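Local coordinates for Mgp-operon protein 3 (PDB 6RJ1), which probably helps Mycoplasma pneumoniae attach to host cells, as the extracellular adhesin P40/P90 alongside P1, at residues A[35-40]-A[59-64]; A[894-899]-A[914-919]; A[494-499]-A[723-728]; A[178-183]-A[662-667]; A[169-174]-A[364-369]. One frame throughout, in Å; residues are numbered along the deposited sequence.

Overall arrangement
Contacts 1, 3, 4 and 5 are largely buried, while contact 2 lies at the surface. Contacts 2 and 3 pair strands through backbone hydrogen bonds, antiparallel at 894-899 with 914-919 and parallel at 494-499 with 723-728. Contact 1 joins two turns flanking strands 40-48 and 52-59 through serine hydroxyls. Contact 4 mixes backbone bonds with a cation-pi contact. Contact 5 has no hydrogen bond across it and rests on a methionine among apolar groups. Contact 5 touches contact 1 through Ile369 and contact 4 through Leu179. Contacts 2 and 3 touch none of the others, and their own nearest atoms are about 17 Å apart. Contacts 3 and 5 lie on opposite sides of the chain's centre.

Contact 1 (A[35-40]-A[59-64]); sequences HLHPSY and SALVRV
Tyr40 lays one face of its ring over Ser59, whose CB sits 3.9 Å from the ring centroid and only 9° off the normal. This is a CH-pi contact. Leu36 CD2 lies on the opposite face of the ring, nearer the rim. The polar link across the contact is formed by two hydroxyls, Ser39 OG and Ser59 OG, 2.7 Å apart. Each also has a partner in its own segment. Ser39 OG is hydrogen-bonded to His37 ND1 at 2.9 Å. Ser59 OG accepts from Leu61 N at 3.0 Å, which makes an ST turn. The OG of Ser59 stands anti to its backbone N (chi1 160°), and this torsion points it at Ser39. The result is a short polar chain from His37 to Leu61. Leu61 CD1 packs beside it, 3.6 Å from Ser39 OG, and also touches His37 CE1. Two type I turns carry these groups, His37 to Tyr40 and Ser59 to Val62. They lie next to each other where strand 40-48 starts and strand 52-59 ends. Tyr40 OH bonds to Ala112 O, and its side chain touches Tyr114 on strand 114-121. Leu61 packs on Ala92 and Leu93 of helix 86-93.

Contact 2 (A[894-899]-A[914-919]); sequences SRTGIE and AALAVQ
Thr896 and Leu916 touch through CG2 and CB, 3.8 Å apart, and their side chains cross at about a right angle. The threonine methyl meets the leucine methylene, and both residues share a face of the sheet with Ser894 and Ala914. Thr896 holds CG2 anti to its carbonyl carbon. Its OG1 takes the place between the backbone N and the carbonyl carbon (chi1 59°), which sets it beside Ala914, 3.1 Å from Ala914 O. Ser894 has a similar first torsion (48°). Its OG lies 3.7 Å from Leu916 CB and makes a weak hydrogen bond to Leu916 O. Leu916 CD2 also comes near Ser894 OG. Backbone bonds fix this register. Ser894 and Leu916 bond both ways, with Ser894 N to Leu916 O at 2.9 Å. Thr896 N gives a bond of 2.8 Å to Ala914 O, and the return bond is weak. Arg895 and Ala915 form the non-hydrogen-bonded pair between them and point to the other face. There Arg895 NH1 bonds to Tyr856 OH, and Ala915 packs on Val809 of strand 808-815. The arrangement is a beta hairpin of strands 888-896 and 914-920 with a long connecting loop, part of an antiparallel sheet.

Contact 3 (A[494-499]-A[723-728]); sequences AKTELN and VKWTNT
Strand 496-498 pairs in parallel with the start of strand 723-732 in a largely buried part of a mixed sheet, and Thr496, Leu498 and Trp725 meet on one face of it. Three backbone bonds set the register. Val723 N bonds to Lys495 O, Glu497 N to Val723 O, and Trp725 N to Glu497 O at 3.1 Å. Thr496 sets its CG2 anti to the backbone N, and this methyl sits over one face of the indole, 4.0 Å from the centroid of the six-membered ring. It is a CH-pi contact, 14° off the ring normal. Leu498 lies beside the same indole, pointing the same way, with CD2 3.6 Å from Trp725 CE3. The indole NE1 bonds to Glu703 O. On the other face Glu497 runs beside Lys724. Its OE1 is 3.4 Å from Lys724 CE but 4.2 Å from Lys724 NZ, beyond a salt bridge. Farther along, Asn499 makes the next bonds. Its backbone N bonds to Thr728 OG1 at 2.8 Å. Its ND2 bonds to Thr726 O, also at 2.8 Å, with the oxygen close to the amide plane. Asn499 so ties down the turn around Asn727, an inverse gamma turn. Strand 723-732 thus runs parallel to strand 496-498 and antiparallel to its other partner, strand 693-699, which makes the sheet mixed.

Contact 4 (A[178-183]-A[662-667]); sequences GLARVN and YGDDGV
The Tyr662 ring carries the Arg181 guanidinium over one face, with NH1 3.1 Å above the plane and over the ring centre. This is a cation-pi contact, with Arg181 CZ 4.1 Å from the ring centroid. The two planes are 34° apart, and the closest ring atom to NH1 is Tyr662 CD2. Gly178 O lies over one face of the guanidinium, toward its rim. The arginine chain bends at chi2 (55°) and chi3 (70°), which turns NE back toward Leu179 O. Arg181 NE bonds to Leu179 O at 3.0 Å, from above the carbonyl plane. Its NH1 also makes a salt bridge to Glu167. Tyr662 OH bonds to Ser657 OG and also to Glu167, so one carboxylate holds both partners of the cation-pi pair. Leu179 CD1 meets Tyr662 CE1 at 4.0 Å, above the ring plane on the guanidinium side but outside the rim. The backbones are bridged at Arg181 and Gly663: Arg181 N bonds to Tyr662 O, and Asp664 N bonds to Arg181 O, both at 2.8 Å. Asn183 OD1 lies 3.3 Å from Gly663 CA. Asn183 ND2 makes a weak bond to Asp665 OD1. The other oxygen, Asp665 OD2, accepts from Val667 N at 3.3 Å, so Asp665 is the N-cap of helix 666-673. The contact joins the loop after helix 176-179 to the loop leading into helix 666-673. Tyr229 of strand 229-230 touches both Arg181 and Tyr662.

Contact 5 (A[169-174]-A[364-369]); sequences PVTPYT and HQMGVI
Pro169 opens the contact with its ring atom CB, 3.7 Å from Met366 CE. Its CG meets Val368 CG2 at 4.1 Å, and the two side chains cross at a slant. Its carbonyl oxygen bonds elsewhere, to Arg227. Val170 contributes its backbone, with its O 3.2 Å from Met366 CE. Met366 turns CG anti to its carbonyl carbon and bends at chi3 (77°), which brings CE round to Val170 O and Pro169. Residues 169-174 form the loop between strand 165-167 and helix 176-179, and this loop packs against the end of helix 360-365. The methionine comes from that helix end, where Gly367 follows with positive phi in a Schellman motif. Val368, on the next step of the chain, also packs on Leu363 of that helix and on Gln449 of helix 446-454. Thr171 comes next in the first segment. Its CG2 stands 4.1 Å from Met366 SD, and the two side chains cross at about a right angle. Thr171 also starts a type I turn that ends at Thr174. Thr174 N bonds to Thr171 O at 3.0 Å, and Thr171 N bonds to Thr174 OG1 at 2.9 Å. Both hydroxyls, Thr171 OG1 and Thr174 OG1, bond to the carboxylate of Glu240. Pro172 lies inside this turn, and its CG rests over one face of the Tyr173 ring, toward the rim. Tyr173 itself packs on Pro873 and Val882.

Contact 1 (A[35-40]-A[59-64])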
# COMPACT_ATOMS: atom_id res chain seq x y z
N HIS A 35 -11.49 25.88 14.85
CA HIS A 35 -12.11 26.96 14.06
C HIS A 35 -12.03 26.63 12.57
O HIS A 35 -11.63 27.46 11.74
CB HIS A 35 -11.52 28.34 14.42
CG HIS A 35 -11.55 28.64 15.87
ND1 HIS A 35 -12.69 29.16 16.48
CD2 HIS A 35 -10.58 28.49 16.81
CE1 HIS A 35 -12.37 29.32 17.76
NE2 HIS A 35 -11.12 28.93 18.00
N LEU A 36 -12.38 25.38 12.24
CA LEU A 36 -12.35 24.86 10.88
C LEU A 36 -13.75 24.69 10.30
O LEU A 36 -14.73 24.55 11.04
CB LEU A 36 -11.57 23.54 10.80
CG LEU A 36 -10.05 23.65 10.98
CD1 LEU A 36 -9.45 22.30 11.18
CD2 LEU A 36 -9.39 24.32 9.78
N HIS A 37 -13.83 24.74 8.96
CA HIS A 37 -15.04 24.59 8.17
C HIS A 37 -15.72 23.22 8.44
O HIS A 37 -15.01 22.21 8.60
CB HIS A 37 -14.67 24.73 6.67
CG HIS A 37 -15.87 24.79 5.77
ND1 HIS A 37 -16.46 23.64 5.28
CD2 HIS A 37 -16.59 25.86 5.37
CE1 HIS A 37 -17.50 24.04 4.56
NE2 HIS A 37 -17.61 25.37 4.58
N PRO A 38 -17.09 23.17 8.45
CA PRO A 38 -17.79 21.89 8.70
C PRO A 38 -17.42 20.71 7.81
O PRO A 38 -17.65 19.57 8.23
CB PRO A 38 -19.26 22.26 8.50
CG PRO A 38 -19.33 23.70 8.78
CD PRO A 38 -18.05 24.28 8.29
N SER A 39 -16.85 20.94 6.61
CA SER A 39 -16.43 19.87 5.69
C SER A 39 -15.24 19.05 6.20
O SER A 39 -14.97 17.97 5.67
CB SER A 39 -16.13 20.42 4.30
OG SER A 39 -15.03 21.32 4.34
N TYR A 40 -14.51 19.59 7.20
CA TYR A 40 -13.37 18.90 7.78
C TYR A 40 -13.81 17.68 8.56
O TYR A 40 -14.87 17.69 9.20
CB TYR A 40 -12.49 19.82 8.62
CG TYR A 40 -11.55 20.66 7.78
CD1 TYR A 40 -10.34 20.14 7.32
CD2 TYR A 40 -11.86 21.97 7.45
CE1 TYR A 40 -9.47 20.90 6.55
CE2 TYR A 40 -10.99 22.75 6.69
CZ TYR A 40 -9.80 22.21 6.24
OH TYR A 40 -8.94 22.99 5.51
N SER A 59 -10.61 17.82 4.30
CA SER A 59 -11.91 18.25 3.79
C SER A 59 -12.15 17.69 2.40
O SER A 59 -11.23 17.68 1.58
CB SER A 59 -12.02 19.77 3.78
OG SER A 59 -13.03 20.24 2.90
N ALA A 60 -13.40 17.25 2.12
CA ALA A 60 -13.82 16.72 0.82
C ALA A 60 -13.95 17.86 -0.22
O ALA A 60 -14.27 17.62 -1.38
CB ALA A 60 -15.14 15.99 0.97
N LEU A 61 -13.71 19.10 0.22
CA LEU A 61 -13.77 20.26 -0.64
C LEU A 61 -12.40 20.66 -1.18
O LEU A 61 -12.32 21.61 -1.95
CB LEU A 61 -14.44 21.45 0.06
CG LEU A 61 -15.96 21.36 0.25
CD1 LEU A 61 -16.43 22.42 1.21
CD2 LEU A 61 -16.70 21.48 -1.07
N VAL A 62 -11.33 19.92 -0.79
CA VAL A 62 -9.98 20.19 -1.26
C VAL A 62 -9.89 19.92 -2.78
O VAL A 62 -10.43 18.92 -3.25
CB VAL A 62 -8.89 19.45 -0.44
CG1 VAL A 62 -8.85 17.94 -0.72
CG2 VAL A 62 -7.51 20.07 -0.64
N ARG A 63 -9.30 20.85 -3.54
CA ARG A 63 -9.13 20.70 -4.99
C ARG A 63 -7.69 20.99 -5.39
O ARG A 63 -7.14 22.01 -4.99
CB ARG A 63 -10.15 21.56 -5.78
CG ARG A 63 -11.60 21.06 -5.70
CD ARG A 63 -11.79 19.64 -6.22
NE ARG A 63 -13.19 19.21 -6.16
CZ ARG A 63 -13.79 18.72 -5.07
NH1 ARG A 63 -13.13 18.60 -3.93
NH2 ARG A 63 -15.07 18.35 -5.13
N VAL A 64 -7.06 20.05 -6.12
CA VAL A 64 -5.67 20.19 -6.54
C VAL A 64 -5.56 20.26 -8.06
O VAL A 64 -6.30 19.57 -8.77
CB VAL A 64 -4.73 19.12 -5.89
CG1 VAL A 64 -3.27 19.32 -6.28
CG2 VAL A 64 -4.86 19.10 -4.37

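Contact 2 (A[894-899]-A[914-919])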
# COMPACT_ATOMS: atom_id res chain seq x y z
N SER A 894 -0.24 -11.79 20.09
CA SER A 894 0.72 -12.12 21.15
C SER A 894 2.06 -12.54 20.57
O SER A 894 2.11 -13.03 19.45
CB SER A 894 0.16 -13.23 22.03
OG SER A 894 -0.35 -14.32 21.28
N ARG A 895 3.14 -12.37 21.33
CA ARG A 895 4.49 -12.76 20.93
C ARG A 895 4.67 -14.27 21.09
O ARG A 895 4.13 -14.86 22.03
CB ARG A 895 5.54 -12.04 21.78
CG ARG A 895 5.78 -10.60 21.41
CD ARG A 895 6.83 -10.00 22.32
NE ARG A 895 7.25 -8.67 21.89
CZ ARG A 895 6.62 -7.54 22.21
NH1 ARG A 895 5.52 -7.56 22.95
NH2 ARG A 895 7.08 -6.37 21.77
N THR A 896 5.44 -14.90 20.18
CA THR A 896 5.78 -16.33 20.21
C THR A 896 7.26 -16.50 19.84
O THR A 896 7.81 -15.67 19.12
CB THR A 896 4.88 -17.18 19.28
OG1 THR A 896 4.98 -16.73 17.93
CG2 THR A 896 3.41 -17.23 19.72
N GLY A 897 7.87 -17.57 20.34
CA GLY A 897 9.26 -17.92 20.06
C GLY A 897 10.27 -17.32 21.02
O GLY A 897 9.91 -16.55 21.93
N ILE A 898 11.56 -17.69 20.82
CA ILE A 898 12.70 -17.22 21.62
C ILE A 898 12.93 -15.73 21.30
O ILE A 898 12.86 -15.33 20.14
CB ILE A 898 13.99 -18.07 21.35
CG1 ILE A 898 13.70 -19.62 21.28
CG2 ILE A 898 15.12 -17.76 22.35
CD1 ILE A 898 13.04 -20.34 22.52
N GLU A 899 13.17 -14.93 22.34
CA GLU A 899 13.39 -13.48 22.22
C GLU A 899 14.88 -13.11 22.32
O GLU A 899 15.67 -13.89 22.84
CB GLU A 899 12.55 -12.72 23.27
CG GLU A 899 11.05 -12.98 23.18
CD GLU A 899 10.33 -12.49 21.94
OE1 GLU A 899 10.58 -11.34 21.52
OE2 GLU A 899 9.50 -13.25 21.39
N ALA A 914 8.27 -14.66 16.25
CA ALA A 914 6.97 -14.55 15.59
C ALA A 914 5.84 -14.00 16.47
O ALA A 914 6.02 -13.79 17.67
CB ALA A 914 6.57 -15.90 15.01
N ALA A 915 4.69 -13.74 15.84
CA ALA A 915 3.47 -13.24 16.45
C ALA A 915 2.35 -14.27 16.26
O ALA A 915 2.48 -15.18 15.44
CB ALA A 915 3.08 -11.91 15.84
N LEU A 916 1.26 -14.13 17.02
CA LEU A 916 0.11 -15.03 16.95
C LEU A 916 -1.16 -14.21 17.04
O LEU A 916 -1.37 -13.52 18.03
CB LEU A 916 0.19 -16.07 18.08
CG LEU A 916 -0.73 -17.28 17.97
CD1 LEU A 916 -0.14 -18.34 17.05
CD2 LEU A 916 -0.98 -17.88 19.32
N ALA A 917 -1.99 -14.25 15.98
CA ALA A 917 -3.25 -13.52 15.90
C ALA A 917 -4.43 -14.44 16.09
O ALA A 917 -4.52 -15.47 15.41
CB ALA A 917 -3.36 -12.81 14.57
N VAL A 918 -5.34 -14.08 17.01
CA VAL A 918 -6.54 -14.87 17.33
C VAL A 918 -7.74 -13.98 17.65
O VAL A 918 -7.59 -12.95 18.30
CB VAL A 918 -6.32 -15.93 18.46
CG1 VAL A 918 -5.67 -17.19 17.94
CG2 VAL A 918 -5.56 -15.36 19.65
N GLN A 919 -8.94 -14.43 17.23
CA GLN A 919 -10.22 -13.79 17.55
C GLN A 919 -10.40 -14.10 19.04
O GLN A 919 -10.49 -15.26 19.43
CB GLN A 919 -11.34 -14.42 16.70
CG GLN A 919 -11.84 -13.50 15.62
CD GLN A 919 -13.31 -13.18 15.77
OE1 GLN A 919 -14.11 -13.42 14.85
NE2 GLN A 919 -13.71 -12.62 16.92

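Contact 3 (A[494-499]-A[723-728])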
# COMPACT_ATOMS: atom_id res chain seq x y z
N ALA A 494 9.46 9.04 -4.52
CA ALA A 494 10.40 8.86 -5.63
C ALA A 494 11.76 9.47 -5.34
O ALA A 494 12.74 9.13 -6.00
CB ALA A 494 9.82 9.45 -6.91
N LYS A 495 11.82 10.40 -4.37
CA LYS A 495 13.06 11.06 -3.93
C LYS A 495 13.53 10.49 -2.57
O LYS A 495 14.47 11.01 -1.97
CB LYS A 495 12.87 12.58 -3.87
CG LYS A 495 12.95 13.26 -5.23
CD LYS A 495 12.50 14.71 -5.19
CE LYS A 495 13.60 15.67 -4.79
NZ LYS A 495 13.25 17.09 -5.12
N THR A 496 12.86 9.41 -2.08
CA THR A 496 13.22 8.72 -0.84
C THR A 496 13.69 7.31 -1.19
O THR A 496 12.88 6.41 -1.45
CB THR A 496 12.08 8.74 0.19
OG1 THR A 496 11.58 10.07 0.33
CG2 THR A 496 12.53 8.23 1.55
N GLU A 497 15.02 7.14 -1.23
CA GLU A 497 15.69 5.89 -1.53
C GLU A 497 15.67 5.02 -0.27
O GLU A 497 16.10 5.45 0.80
CB GLU A 497 17.13 6.15 -2.01
CG GLU A 497 17.83 4.95 -2.64
CD GLU A 497 19.32 5.16 -2.79
OE1 GLU A 497 20.06 5.02 -1.79
OE2 GLU A 497 19.76 5.48 -3.92
N LEU A 498 15.11 3.82 -0.39
CA LEU A 498 15.00 2.88 0.71
C LEU A 498 15.94 1.71 0.50
O LEU A 498 16.41 1.48 -0.63
CB LEU A 498 13.55 2.36 0.85
CG LEU A 498 12.44 3.41 1.06
CD1 LEU A 498 11.09 2.76 1.13
CD2 LEU A 498 12.65 4.22 2.33
N ASN A 499 16.27 1.01 1.58
CA ASN A 499 17.08 -0.20 1.53
C ASN A 499 16.08 -1.33 1.29
O ASN A 499 15.10 -1.46 2.04
CB ASN A 499 17.85 -0.39 2.83
CG ASN A 499 18.81 -1.56 2.85
OD1 ASN A 499 18.81 -2.45 1.99
ND2 ASN A 499 19.66 -1.58 3.85
N VAL A 723 16.75 11.26 -0.38
CA VAL A 723 16.71 11.01 1.07
C VAL A 723 17.10 9.54 1.19
O VAL A 723 16.60 8.71 0.43
CB VAL A 723 15.29 11.25 1.67
CG1 VAL A 723 15.31 11.18 3.19
CG2 VAL A 723 14.70 12.57 1.22
N LYS A 724 18.01 9.21 2.10
CA LYS A 724 18.45 7.83 2.28
C LYS A 724 18.07 7.24 3.64
O LYS A 724 18.60 7.66 4.67
CB LYS A 724 19.96 7.68 2.00
CG LYS A 724 20.32 7.65 0.52
CD LYS A 724 21.78 7.25 0.32
CE LYS A 724 22.25 7.48 -1.09
NZ LYS A 724 23.69 7.15 -1.25
N TRP A 725 17.13 6.28 3.63
CA TRP A 725 16.68 5.53 4.81
C TRP A 725 17.29 4.14 4.64
O TRP A 725 16.79 3.33 3.86
CB TRP A 725 15.13 5.49 4.89
CG TRP A 725 14.45 6.82 5.14
CD1 TRP A 725 15.05 8.04 5.32
CD2 TRP A 725 13.04 7.04 5.26
NE1 TRP A 725 14.09 9.01 5.53
CE2 TRP A 725 12.85 8.42 5.50
CE3 TRP A 725 11.91 6.20 5.19
CZ2 TRP A 725 11.58 8.99 5.67
CZ3 TRP A 725 10.65 6.76 5.34
CH2 TRP A 725 10.49 8.14 5.59
N THR A 726 18.43 3.91 5.29
CA THR A 726 19.20 2.67 5.16
C THR A 726 18.74 1.52 6.08
O THR A 726 19.04 0.36 5.80
CB THR A 726 20.69 2.95 5.31
OG1 THR A 726 20.90 3.74 6.47
CG2 THR A 726 21.27 3.67 4.09
N ASN A 727 18.02 1.84 7.18
CA ASN A 727 17.55 0.80 8.10
C ASN A 727 16.13 0.34 7.76
O ASN A 727 15.22 0.37 8.59
CB ASN A 727 17.72 1.23 9.55
CG ASN A 727 19.16 1.30 9.93
OD1 ASN A 727 19.85 0.28 10.01
ND2 ASN A 727 19.67 2.50 10.13
N THR A 728 15.97 -0.09 6.51
CA THR A 728 14.72 -0.60 5.96
C THR A 728 15.01 -1.91 5.24
O THR A 728 16.18 -2.25 5.00
CB THR A 728 14.05 0.44 5.02
OG1 THR A 728 14.96 0.81 4.00
CG2 THR A 728 13.55 1.69 5.75

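Contact 4 (A[178-183]-A[662-667])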
# COMPACT_ATOMS: atom_id res chain seq x y z
N GLY A 178 -11.60 -8.57 -13.20
CA GLY A 178 -11.48 -7.12 -13.28
C GLY A 178 -10.03 -6.70 -13.24
O GLY A 178 -9.67 -5.72 -13.87
N LEU A 179 -9.16 -7.45 -12.52
CA LEU A 179 -7.73 -7.15 -12.46
C LEU A 179 -6.97 -7.67 -13.69
O LEU A 179 -5.90 -7.14 -14.02
CB LEU A 179 -7.10 -7.73 -11.17
CG LEU A 179 -7.17 -6.94 -9.85
CD1 LEU A 179 -7.35 -5.43 -10.06
CD2 LEU A 179 -8.19 -7.51 -8.93
N ALA A 180 -7.52 -8.70 -14.37
CA ALA A 180 -6.92 -9.37 -15.54
C ALA A 180 -6.85 -8.50 -16.80
O ALA A 180 -7.87 -8.07 -17.32
CB ALA A 180 -7.66 -10.67 -15.83
N ARG A 181 -5.62 -8.27 -17.30
CA ARG A 181 -5.33 -7.49 -18.49
C ARG A 181 -4.72 -8.42 -19.54
O ARG A 181 -3.87 -9.24 -19.18
CB ARG A 181 -4.33 -6.37 -18.14
CG ARG A 181 -4.86 -4.93 -18.10
CD ARG A 181 -6.05 -4.65 -17.20
NE ARG A 181 -5.77 -4.71 -15.76
CZ ARG A 181 -5.84 -3.67 -14.94
NH1 ARG A 181 -5.63 -3.82 -13.64
NH2 ARG A 181 -6.13 -2.46 -15.41
N VAL A 182 -5.12 -8.30 -20.82
CA VAL A 182 -4.58 -9.12 -21.91
C VAL A 182 -3.05 -9.01 -21.97
O VAL A 182 -2.50 -7.91 -21.88
CB VAL A 182 -5.27 -8.87 -23.28
CG1 VAL A 182 -4.63 -9.70 -24.39
CG2 VAL A 182 -6.77 -9.16 -23.20
N ASN A 183 -2.37 -10.16 -22.02
CA ASN A 183 -0.92 -10.27 -22.07
C ASN A 183 -0.29 -9.45 -23.18
O ASN A 183 -0.81 -9.38 -24.29
CB ASN A 183 -0.50 -11.73 -22.25
CG ASN A 183 -0.20 -12.48 -20.99
OD1 ASN A 183 0.12 -11.92 -19.93
ND2 ASN A 183 -0.28 -13.79 -21.11
N TYR A 662 -0.28 -7.15 -14.61
CA TYR A 662 -1.68 -7.57 -14.56
C TYR A 662 -1.97 -8.52 -15.71
O TYR A 662 -3.13 -8.77 -16.02
CB TYR A 662 -2.59 -6.35 -14.66
CG TYR A 662 -2.75 -5.58 -13.36
CD1 TYR A 662 -3.27 -6.19 -12.22
CD2 TYR A 662 -2.48 -4.21 -13.31
CE1 TYR A 662 -3.48 -5.46 -11.05
CE2 TYR A 662 -2.71 -3.48 -12.15
CZ TYR A 662 -3.21 -4.11 -11.02
OH TYR A 662 -3.42 -3.39 -9.88
N GLY A 663 -0.90 -9.03 -16.35
CA GLY A 663 -0.98 -9.94 -17.48
C GLY A 663 -1.74 -11.20 -17.12
O GLY A 663 -1.33 -11.93 -16.22
N ASP A 664 -2.87 -11.42 -17.79
CA ASP A 664 -3.79 -12.54 -17.60
C ASP A 664 -3.13 -13.85 -18.03
O ASP A 664 -3.37 -14.37 -19.13
CB ASP A 664 -5.10 -12.26 -18.34
CG ASP A 664 -6.21 -13.24 -18.05
OD1 ASP A 664 -6.26 -13.76 -16.92
OD2 ASP A 664 -7.03 -13.48 -18.96
N ASP A 665 -2.24 -14.37 -17.17
CA ASP A 665 -1.45 -15.57 -17.39
C ASP A 665 -1.23 -16.32 -16.06
O ASP A 665 -1.51 -15.77 -14.98
CB ASP A 665 -0.09 -15.18 -18.01
CG ASP A 665 0.68 -16.33 -18.62
OD1 ASP A 665 0.29 -16.80 -19.71
OD2 ASP A 665 1.68 -16.77 -17.99
N GLY A 666 -0.74 -17.55 -16.16
CA GLY A 666 -0.44 -18.40 -15.02
C GLY A 666 0.70 -17.91 -14.16
O GLY A 666 0.63 -18.01 -12.94
N VAL A 667 1.77 -17.36 -14.79
CA VAL A 667 2.96 -16.88 -14.08
C VAL A 667 2.59 -15.78 -13.05
O VAL A 667 3.02 -15.86 -11.90
CB VAL A 667 4.12 -16.49 -15.02
CG1 VAL A 667 3.80 -15.27 -15.88
CG2 VAL A 667 5.42 -16.28 -14.26

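Contact 5 (A[169-174]-A[364-369])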
# COMPACT_ATOMS: atom_id res chain seq x y z
N PRO A 169 -8.54 3.27 -8.04
CA PRO A 169 -8.34 2.42 -6.86
C PRO A 169 -9.09 1.09 -6.89
O PRO A 169 -10.17 0.98 -7.48
CB PRO A 169 -8.78 3.32 -5.70
CG PRO A 169 -8.75 4.69 -6.23
CD PRO A 169 -9.13 4.56 -7.67
N VAL A 170 -8.47 0.06 -6.31
CA VAL A 170 -9.05 -1.27 -6.21
C VAL A 170 -10.03 -1.21 -5.04
O VAL A 170 -9.65 -0.84 -3.93
CB VAL A 170 -7.98 -2.38 -6.04
CG1 VAL A 170 -8.64 -3.75 -5.86
CG2 VAL A 170 -7.01 -2.41 -7.21
N THR A 171 -11.30 -1.53 -5.29
CA THR A 171 -12.32 -1.49 -4.25
C THR A 171 -12.51 -2.90 -3.67
O THR A 171 -12.14 -3.87 -4.33
CB THR A 171 -13.64 -0.91 -4.80
OG1 THR A 171 -14.28 -1.87 -5.64
CG2 THR A 171 -13.44 0.43 -5.50
N PRO A 172 -13.16 -3.05 -2.49
CA PRO A 172 -13.42 -4.41 -1.98
C PRO A 172 -14.33 -5.26 -2.89
O PRO A 172 -14.47 -6.46 -2.64
CB PRO A 172 -14.07 -4.14 -0.62
CG PRO A 172 -14.64 -2.79 -0.73
CD PRO A 172 -13.68 -2.03 -1.57
N TYR A 173 -14.93 -4.65 -3.93
CA TYR A 173 -15.83 -5.33 -4.87
C TYR A 173 -15.19 -5.59 -6.24
O TYR A 173 -15.87 -6.07 -7.15
CB TYR A 173 -17.16 -4.57 -5.01
CG TYR A 173 -17.80 -4.27 -3.68
CD1 TYR A 173 -18.32 -5.29 -2.89
CD2 TYR A 173 -17.84 -2.98 -3.18
CE1 TYR A 173 -18.87 -5.03 -1.64
CE2 TYR A 173 -18.39 -2.70 -1.93
CZ TYR A 173 -18.91 -3.73 -1.17
OH TYR A 173 -19.43 -3.47 0.07
N THR A 174 -13.88 -5.28 -6.38
CA THR A 174 -13.13 -5.50 -7.61
C THR A 174 -12.91 -7.01 -7.77
O THR A 174 -12.23 -7.61 -6.93
CB THR A 174 -11.80 -4.71 -7.61
OG1 THR A 174 -12.07 -3.32 -7.43
CG2 THR A 174 -10.98 -4.92 -8.89
N HIS A 364 -15.91 6.21 -1.69
CA HIS A 364 -16.16 7.20 -0.64
C HIS A 364 -15.59 6.73 0.72
O HIS A 364 -14.98 7.51 1.45
CB HIS A 364 -17.68 7.48 -0.51
CG HIS A 364 -18.04 8.23 0.73
ND1 HIS A 364 -17.82 9.59 0.85
CD2 HIS A 364 -18.52 7.76 1.91
CE1 HIS A 364 -18.19 9.91 2.07
NE2 HIS A 364 -18.62 8.84 2.75
N GLN A 365 -15.79 5.43 1.03
CA GLN A 365 -15.34 4.73 2.23
C GLN A 365 -13.81 4.57 2.29
O GLN A 365 -13.26 4.45 3.38
CB GLN A 365 -16.02 3.36 2.30
CG GLN A 365 -16.34 2.89 3.72
CD GLN A 365 -17.43 3.69 4.41
OE1 GLN A 365 -18.56 3.85 3.91
NE2 GLN A 365 -17.13 4.20 5.59
N MET A 366 -13.14 4.58 1.12
CA MET A 366 -11.68 4.47 0.98
C MET A 366 -10.97 5.84 1.12
O MET A 366 -9.73 5.91 1.09
CB MET A 366 -11.33 3.90 -0.40
CG MET A 366 -11.63 2.46 -0.55
SD MET A 366 -11.47 1.99 -2.27
CE MET A 366 -9.70 1.92 -2.41
N GLY A 367 -11.77 6.90 1.22
CA GLY A 367 -11.26 8.26 1.34
C GLY A 367 -11.16 8.97 0.01
O GLY A 367 -10.45 9.97 -0.11
N VAL A 368 -11.85 8.44 -1.01
CA VAL A 368 -11.88 9.03 -2.34
C VAL A 368 -13.04 10.03 -2.31
O VAL A 368 -14.11 9.71 -1.78
CB VAL A 368 -12.01 7.94 -3.45
CG1 VAL A 368 -12.38 8.54 -4.80
CG2 VAL A 368 -10.72 7.13 -3.57
N ILE A 369 -12.81 11.26 -2.81
CA ILE A 369 -13.85 12.30 -2.86
C ILE A 369 -14.88 11.92 -3.93
O ILE A 369 -14.58 11.95 -5.13
CB ILE A 369 -13.27 13.74 -3.08
CG1 ILE A 369 -12.24 14.12 -1.99
CG2 ILE A 369 -14.41 14.79 -3.20
CD1 ILE A 369 -11.29 15.26 -2.40